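Local coordinates for protein DNA ligase (Enterobacteria phage T7, PDB 1A0I) that catalyses the ATP-dependent sealing of breaks in the DNA backbone, probably through an enzyme-adenylate intermediate as in other ligases of its family, at residues P60-L65 / G105-K110; K73-D78 / P178-Y183; T291-E296 / I318-G323. All coordinates share one frame; numbering follows the deposited sequence.

Contact 1 (P60-L65 / G105-K110); sequences PALEHL and GLLRTK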
# COMPACT_ATOMS: atom_id res chain seq x y z
N PRO A 60 1.55 5.02 19.69
CA PRO A 60 0.95 4.58 20.94
C PRO A 60 0.93 3.08 21.20
O PRO A 60 1.67 2.60 22.07
CB PRO A 60 -0.41 5.20 20.88
CG PRO A 60 -0.13 6.54 20.25
CD PRO A 60 0.76 6.10 19.10
N ALA A 61 0.23 2.27 20.40
CA ALA A 61 0.23 0.83 20.64
C ALA A 61 1.61 0.20 20.68
O ALA A 61 1.76 -0.87 21.25
CB ALA A 61 -0.52 0.09 19.57
N LEU A 62 2.64 0.87 20.16
CA LEU A 62 4.01 0.38 20.06
C LEU A 62 5.01 1.23 20.88
O LEU A 62 6.21 0.94 20.94
CB LEU A 62 4.38 0.33 18.56
CG LEU A 62 4.17 -0.93 17.69
CD1 LEU A 62 3.17 -1.93 18.25
CD2 LEU A 62 3.73 -0.43 16.34
N GLU A 63 4.53 2.19 21.67
CA GLU A 63 5.37 2.99 22.56
C GLU A 63 6.13 2.10 23.54
O GLU A 63 7.22 2.39 24.01
CB GLU A 63 4.52 3.95 23.35
CG GLU A 63 4.82 5.40 23.05
CD GLU A 63 3.56 6.25 22.88
OE1 GLU A 63 2.83 6.41 23.85
OE2 GLU A 63 3.31 6.74 21.77
N HIS A 64 5.59 0.91 23.79
CA HIS A 64 6.15 -0.05 24.71
C HIS A 64 7.32 -0.82 24.11
O HIS A 64 7.80 -1.78 24.71
CB HIS A 64 5.05 -1.03 25.16
CG HIS A 64 4.45 -2.04 24.17
ND1 HIS A 64 3.69 -1.83 23.09
CD2 HIS A 64 4.62 -3.40 24.26
CE1 HIS A 64 3.41 -2.98 22.54
NE2 HIS A 64 3.98 -3.92 23.25
N LEU A 65 7.75 -0.50 22.89
CA LEU A 65 8.84 -1.26 22.29
C LEU A 65 10.06 -0.34 22.18
O LEU A 65 11.04 -0.68 21.52
CB LEU A 65 8.36 -1.78 20.91
CG LEU A 65 7.00 -2.55 20.75
CD1 LEU A 65 6.87 -3.13 19.35
CD2 LEU A 65 6.94 -3.73 21.68
N GLY A 105 -6.20 1.73 13.67
CA GLY A 105 -6.85 2.31 14.84
C GLY A 105 -6.16 1.72 16.06
O GLY A 105 -5.68 2.49 16.90
N LEU A 106 -5.97 0.38 16.05
CA LEU A 106 -5.28 -0.38 17.09
C LEU A 106 -3.91 0.25 17.36
O LEU A 106 -3.58 0.51 18.51
CB LEU A 106 -5.05 -1.84 16.67
CG LEU A 106 -6.03 -2.96 17.02
CD1 LEU A 106 -7.38 -2.77 16.41
CD2 LEU A 106 -5.57 -4.23 16.39
N LEU A 107 -3.16 0.63 16.32
CA LEU A 107 -1.85 1.23 16.49
C LEU A 107 -1.87 2.62 17.07
O LEU A 107 -0.96 2.99 17.82
CB LEU A 107 -1.15 1.20 15.14
CG LEU A 107 -1.08 -0.22 14.56
CD1 LEU A 107 -0.48 -0.22 13.17
CD2 LEU A 107 -0.28 -1.09 15.51
N ARG A 108 -2.89 3.43 16.78
CA ARG A 108 -2.96 4.77 17.33
C ARG A 108 -3.64 4.85 18.69
O ARG A 108 -3.61 5.90 19.34
CB ARG A 108 -3.68 5.68 16.37
CG ARG A 108 -2.91 5.95 15.09
CD ARG A 108 -3.69 6.95 14.22
NE ARG A 108 -4.88 6.48 13.52
CZ ARG A 108 -4.85 5.49 12.60
NH1 ARG A 108 -3.69 4.86 12.34
NH2 ARG A 108 -5.93 5.12 11.89
N THR A 109 -4.27 3.76 19.13
CA THR A 109 -4.91 3.72 20.43
C THR A 109 -3.94 3.83 21.59
O THR A 109 -2.86 3.23 21.63
CB THR A 109 -5.67 2.44 20.74
OG1 THR A 109 -6.11 1.85 19.53
CG2 THR A 109 -6.87 2.74 21.62
N LYS A 110 -4.32 4.62 22.57
CA LYS A 110 -3.67 4.57 23.86
C LYS A 110 -4.91 4.73 24.71
O LYS A 110 -5.60 5.74 24.57
CB LYS A 110 -2.62 5.72 24.01
CG LYS A 110 -3.00 7.15 23.72
CD LYS A 110 -3.53 7.80 24.97
CE LYS A 110 -4.18 9.14 24.67
NZ LYS A 110 -4.97 9.07 23.45

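Contact 2 (K73-D78 / P178-Y183); sequences KRLLND and PLLQEY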
# COMPACT_ATOMS: atom_id res chain seq x y z
N LYS A 73 21.96 -4.24 20.91
CA LYS A 73 23.41 -4.15 21.06
C LYS A 73 24.06 -5.31 20.35
O LYS A 73 25.01 -5.13 19.57
CB LYS A 73 23.85 -4.20 22.54
CG LYS A 73 25.34 -3.94 22.74
CD LYS A 73 25.69 -2.49 22.34
CE LYS A 73 27.16 -2.17 22.53
NZ LYS A 73 27.53 -0.85 22.04
N ARG A 74 23.53 -6.51 20.61
CA ARG A 74 24.03 -7.73 20.01
C ARG A 74 23.83 -7.69 18.51
O ARG A 74 24.80 -8.04 17.85
CB ARG A 74 23.33 -8.96 20.61
CG ARG A 74 23.52 -8.93 22.13
CD ARG A 74 22.84 -10.09 22.81
NE ARG A 74 23.72 -11.22 22.73
CZ ARG A 74 24.52 -11.57 23.73
NH1 ARG A 74 24.50 -10.88 24.87
NH2 ARG A 74 25.31 -12.63 23.59
N LEU A 75 22.69 -7.20 18.00
CA LEU A 75 22.42 -7.06 16.56
C LEU A 75 23.37 -6.06 15.90
O LEU A 75 23.80 -6.28 14.76
CB LEU A 75 20.95 -6.60 16.33
CG LEU A 75 20.35 -6.59 14.90
CD1 LEU A 75 18.84 -6.67 14.96
CD2 LEU A 75 20.80 -5.36 14.15
N LEU A 76 23.67 -4.93 16.54
CA LEU A 76 24.64 -4.00 15.99
C LEU A 76 26.05 -4.59 15.95
O LEU A 76 26.83 -4.38 15.00
CB LEU A 76 24.60 -2.74 16.84
CG LEU A 76 23.69 -1.57 16.45
CD1 LEU A 76 22.43 -2.05 15.79
CD2 LEU A 76 23.30 -0.80 17.71
N ASN A 77 26.45 -5.38 16.95
CA ASN A 77 27.79 -5.94 16.98
C ASN A 77 27.98 -6.97 15.90
O ASN A 77 29.02 -6.90 15.25
CB ASN A 77 28.08 -6.54 18.35
CG ASN A 77 28.41 -5.43 19.33
OD1 ASN A 77 28.51 -4.23 19.01
ND2 ASN A 77 28.53 -5.71 20.61
N ASP A 78 26.98 -7.80 15.63
CA ASP A 78 26.91 -8.75 14.52
C ASP A 78 27.56 -8.28 13.22
O ASP A 78 27.28 -7.17 12.73
CB ASP A 78 25.46 -9.07 14.19
CG ASP A 78 25.22 -10.35 13.43
OD1 ASP A 78 25.71 -10.53 12.34
OD2 ASP A 78 24.50 -11.20 13.92
N PRO A 178 17.32 -11.24 8.33
CA PRO A 178 17.65 -12.35 9.22
C PRO A 178 18.22 -11.87 10.54
O PRO A 178 18.04 -12.57 11.54
CB PRO A 178 18.63 -13.22 8.46
CG PRO A 178 18.68 -12.64 7.06
CD PRO A 178 18.29 -11.18 7.24
N LEU A 179 18.95 -10.74 10.64
CA LEU A 179 19.38 -10.27 11.95
C LEU A 179 18.15 -9.92 12.76
O LEU A 179 18.02 -10.41 13.88
CB LEU A 179 20.25 -9.04 11.86
CG LEU A 179 21.70 -9.23 11.45
CD1 LEU A 179 21.78 -9.33 9.96
CD2 LEU A 179 22.53 -8.04 11.85
N LEU A 180 17.20 -9.20 12.17
CA LEU A 180 15.96 -8.86 12.85
C LEU A 180 15.15 -10.07 13.28
O LEU A 180 14.70 -10.12 14.42
CB LEU A 180 15.06 -7.98 11.98
CG LEU A 180 15.54 -6.55 11.81
CD1 LEU A 180 14.82 -5.90 10.64
CD2 LEU A 180 15.32 -5.80 13.11
N GLN A 181 15.00 -11.06 12.42
CA GLN A 181 14.24 -12.26 12.72
C GLN A 181 14.93 -13.13 13.76
O GLN A 181 14.28 -13.83 14.55
CB GLN A 181 14.05 -13.09 11.47
CG GLN A 181 13.31 -12.40 10.35
CD GLN A 181 13.65 -12.95 8.98
OE1 GLN A 181 14.74 -13.45 8.69
NE2 GLN A 181 12.74 -12.84 8.05
N GLU A 182 16.27 -13.12 13.72
CA GLU A 182 17.06 -13.91 14.65
C GLU A 182 16.91 -13.31 16.06
O GLU A 182 16.38 -13.93 16.99
CB GLU A 182 18.52 -13.89 14.22
CG GLU A 182 19.26 -15.20 14.48
CD GLU A 182 20.77 -15.04 14.66
OE1 GLU A 182 21.46 -15.00 13.65
OE2 GLU A 182 21.27 -14.94 15.77
N TYR A 183 17.29 -12.04 16.22
CA TYR A 183 17.27 -11.41 17.53
C TYR A 183 15.90 -11.02 18.03
O TYR A 183 15.67 -11.03 19.25
CB TYR A 183 18.15 -10.19 17.52
CG TYR A 183 19.59 -10.54 17.27
CD1 TYR A 183 20.33 -11.20 18.24
CD2 TYR A 183 20.19 -10.21 16.05
CE1 TYR A 183 21.66 -11.53 18.00
CE2 TYR A 183 21.52 -10.54 15.81
CZ TYR A 183 22.26 -11.19 16.79
OH TYR A 183 23.60 -11.44 16.60

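Contact 3 (T291-E296 / I318-G323); sequences TETVKE and INPYDG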
# COMPACT_ATOMS: atom_id res chain seq x y z
N THR A 291 -22.17 -9.28 -10.07
CA THR A 291 -22.70 -10.29 -10.97
C THR A 291 -23.88 -10.97 -10.33
O THR A 291 -24.87 -11.05 -11.04
CB THR A 291 -21.73 -11.41 -11.32
OG1 THR A 291 -20.40 -10.95 -11.54
CG2 THR A 291 -22.27 -12.04 -12.58
N GLU A 292 -23.88 -11.43 -9.08
CA GLU A 292 -25.03 -12.05 -8.43
C GLU A 292 -26.22 -11.15 -8.57
O GLU A 292 -27.22 -11.61 -9.14
CB GLU A 292 -24.74 -12.29 -6.94
CG GLU A 292 -24.58 -13.78 -6.65
CD GLU A 292 -23.69 -14.57 -7.62
OE1 GLU A 292 -22.47 -14.50 -7.58
OE2 GLU A 292 -24.24 -15.30 -8.44
N THR A 293 -26.11 -9.88 -8.23
CA THR A 293 -27.17 -8.92 -8.46
C THR A 293 -27.63 -8.92 -9.94
O THR A 293 -28.83 -9.02 -10.23
CB THR A 293 -26.62 -7.55 -7.98
OG1 THR A 293 -26.03 -7.79 -6.71
CG2 THR A 293 -27.68 -6.49 -7.80
N VAL A 294 -26.70 -8.87 -10.91
CA VAL A 294 -27.07 -8.95 -12.31
C VAL A 294 -27.73 -10.30 -12.60
O VAL A 294 -28.81 -10.37 -13.16
CB VAL A 294 -25.78 -8.72 -13.15
CG1 VAL A 294 -25.96 -9.00 -14.61
CG2 VAL A 294 -25.42 -7.26 -13.01
N LYS A 295 -27.23 -11.40 -12.04
CA LYS A 295 -27.70 -12.73 -12.33
C LYS A 295 -29.10 -12.92 -11.81
O LYS A 295 -29.90 -13.48 -12.55
CB LYS A 295 -26.76 -13.76 -11.70
CG LYS A 295 -27.12 -15.22 -11.93
CD LYS A 295 -25.93 -16.09 -11.60
CE LYS A 295 -26.25 -17.19 -10.59
NZ LYS A 295 -25.16 -17.48 -9.66
N GLU A 296 -29.46 -12.36 -10.67
CA GLU A 296 -30.78 -12.55 -10.08
C GLU A 296 -31.88 -11.76 -10.76
O GLU A 296 -32.97 -12.26 -11.06
CB GLU A 296 -30.74 -12.17 -8.62
CG GLU A 296 -31.66 -13.03 -7.77
CD GLU A 296 -31.12 -14.43 -7.42
OE1 GLU A 296 -30.38 -15.04 -8.21
OE2 GLU A 296 -31.46 -14.88 -6.32
N ILE A 318 -31.09 -7.70 -17.36
CA ILE A 318 -31.44 -6.55 -16.54
C ILE A 318 -30.16 -6.19 -15.79
O ILE A 318 -29.51 -7.04 -15.17
CB ILE A 318 -32.56 -6.81 -15.45
CG1 ILE A 318 -33.87 -7.32 -16.07
CG2 ILE A 318 -32.86 -5.47 -14.75
CD1 ILE A 318 -35.07 -7.45 -15.09
N ASN A 319 -29.78 -4.92 -15.91
CA ASN A 319 -28.72 -4.34 -15.10
C ASN A 319 -29.45 -3.66 -13.96
O ASN A 319 -29.95 -2.54 -14.14
CB ASN A 319 -27.90 -3.29 -15.89
CG ASN A 319 -27.10 -2.27 -15.08
OD1 ASN A 319 -26.79 -1.21 -15.62
ND2 ASN A 319 -26.71 -2.43 -13.82
N PRO A 320 -29.53 -4.22 -12.75
CA PRO A 320 -30.21 -3.59 -11.62
C PRO A 320 -29.41 -2.45 -10.99
O PRO A 320 -29.19 -2.44 -9.78
CB PRO A 320 -30.45 -4.75 -10.69
CG PRO A 320 -29.22 -5.59 -10.90
CD PRO A 320 -29.06 -5.56 -12.41
N TYR A 321 -28.90 -1.55 -11.83
CA TYR A 321 -28.06 -0.42 -11.49
C TYR A 321 -28.17 0.60 -12.61
O TYR A 321 -27.62 1.67 -12.39
CB TYR A 321 -26.51 -0.74 -11.35
CG TYR A 321 -26.07 -1.77 -10.31
CD1 TYR A 321 -25.96 -1.45 -8.95
CD2 TYR A 321 -25.86 -3.07 -10.72
CE1 TYR A 321 -25.66 -2.45 -8.01
CE2 TYR A 321 -25.57 -4.07 -9.80
CZ TYR A 321 -25.47 -3.75 -8.45
OH TYR A 321 -25.15 -4.76 -7.58
N ASP A 322 -28.77 0.41 -13.81
CA ASP A 322 -28.80 1.48 -14.82
C ASP A 322 -29.39 2.74 -14.21
O ASP A 322 -30.27 2.68 -13.34
CB ASP A 322 -29.65 1.10 -16.06
CG ASP A 322 -29.55 2.06 -17.28
OD1 ASP A 322 -29.05 3.19 -17.20
OD2 ASP A 322 -29.95 1.73 -18.39
N GLY A 323 -28.76 3.87 -14.51
CA GLY A 323 -29.22 5.16 -14.03
C GLY A 323 -28.66 5.52 -12.66
O GLY A 323 -28.72 6.67 -12.23

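Contact 1 (P60-L65 / G105-K110)
A61 meets L107 through both backbone and side chain. Its N donates to L107 O at 2.9 Å with an N-H...O angle of 162°, a nearly straight bond. The methyl of A61 lies over the same end of the helix, with CB 3.3 Å from L106 O. Beside it the P60 ring rests on backbone oxygens, its CB 3.2 Å from T109 O and 3.6 Å from R108 O. Deeper in, one branch of L107 does the apolar work: its CD2 touches L62 CD2 at 4.1 Å and A61 CB at 4.2 Å. With CG of L107 anti to the carbonyl carbon (chi1 -56°), that branch is directed at the buried 61-62 pair, and V95 and L138 also pack on this leucine.

The solvent side is looser. P60 CB is 3.9 Å from K110 CB, but beyond CB the exposed lysine chain bends away. R108, also exposed, already has its CB pointing away from the loop.

T109 is the first residue past the helical conformation, so the arrangement is a helix C-terminus whose late carbonyl is taken up by a loop N-H, within the nucleotide-binding domain of an ATP-dependent DNA ligase.

Contact 2 (K73-D78 / P178-Y183)
L75 packs on L179 and Y183, and these three residues have the largest areas covered in this contact, where helices 70-77 and 166-183 run roughly antiparallel. The short axes are inclined at 147° and approach to 10.3 Å. L75 has its CG anti to the backbone N (chi1 -170°), which carries the isobutyl group across to the other helix: CG lies 3.9 Å from L179 CB, and CD1 reaches L180 CD2 at 4.1 Å. F87 of strand 86-95 also packs on L75, so the leucine lies between helix 166-183 and strand 86-95.

The aromatic contacts involve the Y183 ring. One face lies against the backbone of helix 70-77, with L75 N above the ring centre and R74 C nearer the rim; L75 CB comes to 3.7 Å from Y183 CD2, and R74 CB is 4.0 Å from Y183 CE1, across the ring from CD2. E182 OE2 stands over the opposite face, towards the rim.

Polar chemistry is concentrated at the phenol. Y183 OH donates to D78 OD2 at 2.8 Å, using the anti lone pair of the oxygen, and the carboxylate is turned 88° from the ring plane. The same OD2 forms a salt bridge with R80, whose NH2 also pairs with E182 OE1.

D78 OD2 and E182 OE1 are 4.9 Å apart, and the shared arginine probably offsets their mutual repulsion. D78, just past the helical residues, is thus held to helix 166-183 directly by the Y183 phenol and indirectly through R80, which links it to E182.

Contact 3 (T291-E296 / I318-G323)
Helix 285-298 of the OB-fold family C-terminal domain packs here on the loop that leads into strand 325-330, and the loop meets it with an inverse gamma turn centred on P320. The nearest CA atoms, those of V294 and N319, are 5.6 Å apart. No clear hydrogen bond joins the two segments, so the evidence for their association is side-chain packing.

P320 is directed at the helix and spans two consecutive residues. Its CG lies 3.5 Å from T293 O and 3.6 Å from T293 CG2, while CD sits 3.9 Å from V294 CA. The V294 side chain crosses the proline at about a right angle, with CG2 contributing at 4.1 Å from P320 CD. L251 of strand 242-252, together with W253 and F304, packs on the same valine, which places it between the loop and the body of the domain.

The turn itself is held locally: N319 O accepts from both Y321 N and D322 N. This folds the chain back around P320 and leaves Y321 beside T293. The tyrosine ring is buried among other aromatics, with F290 meeting it edge-to-face and the F347 ring inclined to it by only about 5°.

T293 crosses the tyrosine at about a right angle. The threonine hydroxyl is bonded to E289 O one turn earlier in the helix. With CG2 anti to the backbone N and OG1 anti to the carbonyl carbon (chi1 -47°), the methyl is carried towards the loop, where T293 CG2 approaches the Y321 ring obliquely and lies 3.6 Å from Y321 CZ.

Overall arrangement
Contacts 1 and 2 belong to the ATP-dependent ligase domain, and their segments alternate along the chain: 60-65, 73-78, 105-110, 178-183. Their centres are 24 Å apart and their nearest atoms about 11 Å, without touching; strand 86-95 of the large mixed sheet supplies neighbours to both. Contact 3 follows in sequence, in the C-terminal domain, against the five-stranded antiparallel sheet. Its centre lies 44 Å from that of contact 1 and 56 Å from that of contact 2, on the opposite side of the chain's centre from the latter. The interleaved pair therefore joins parts of one domain that lie far apart in sequence, whereas contact 3 closes a short excursion within the other.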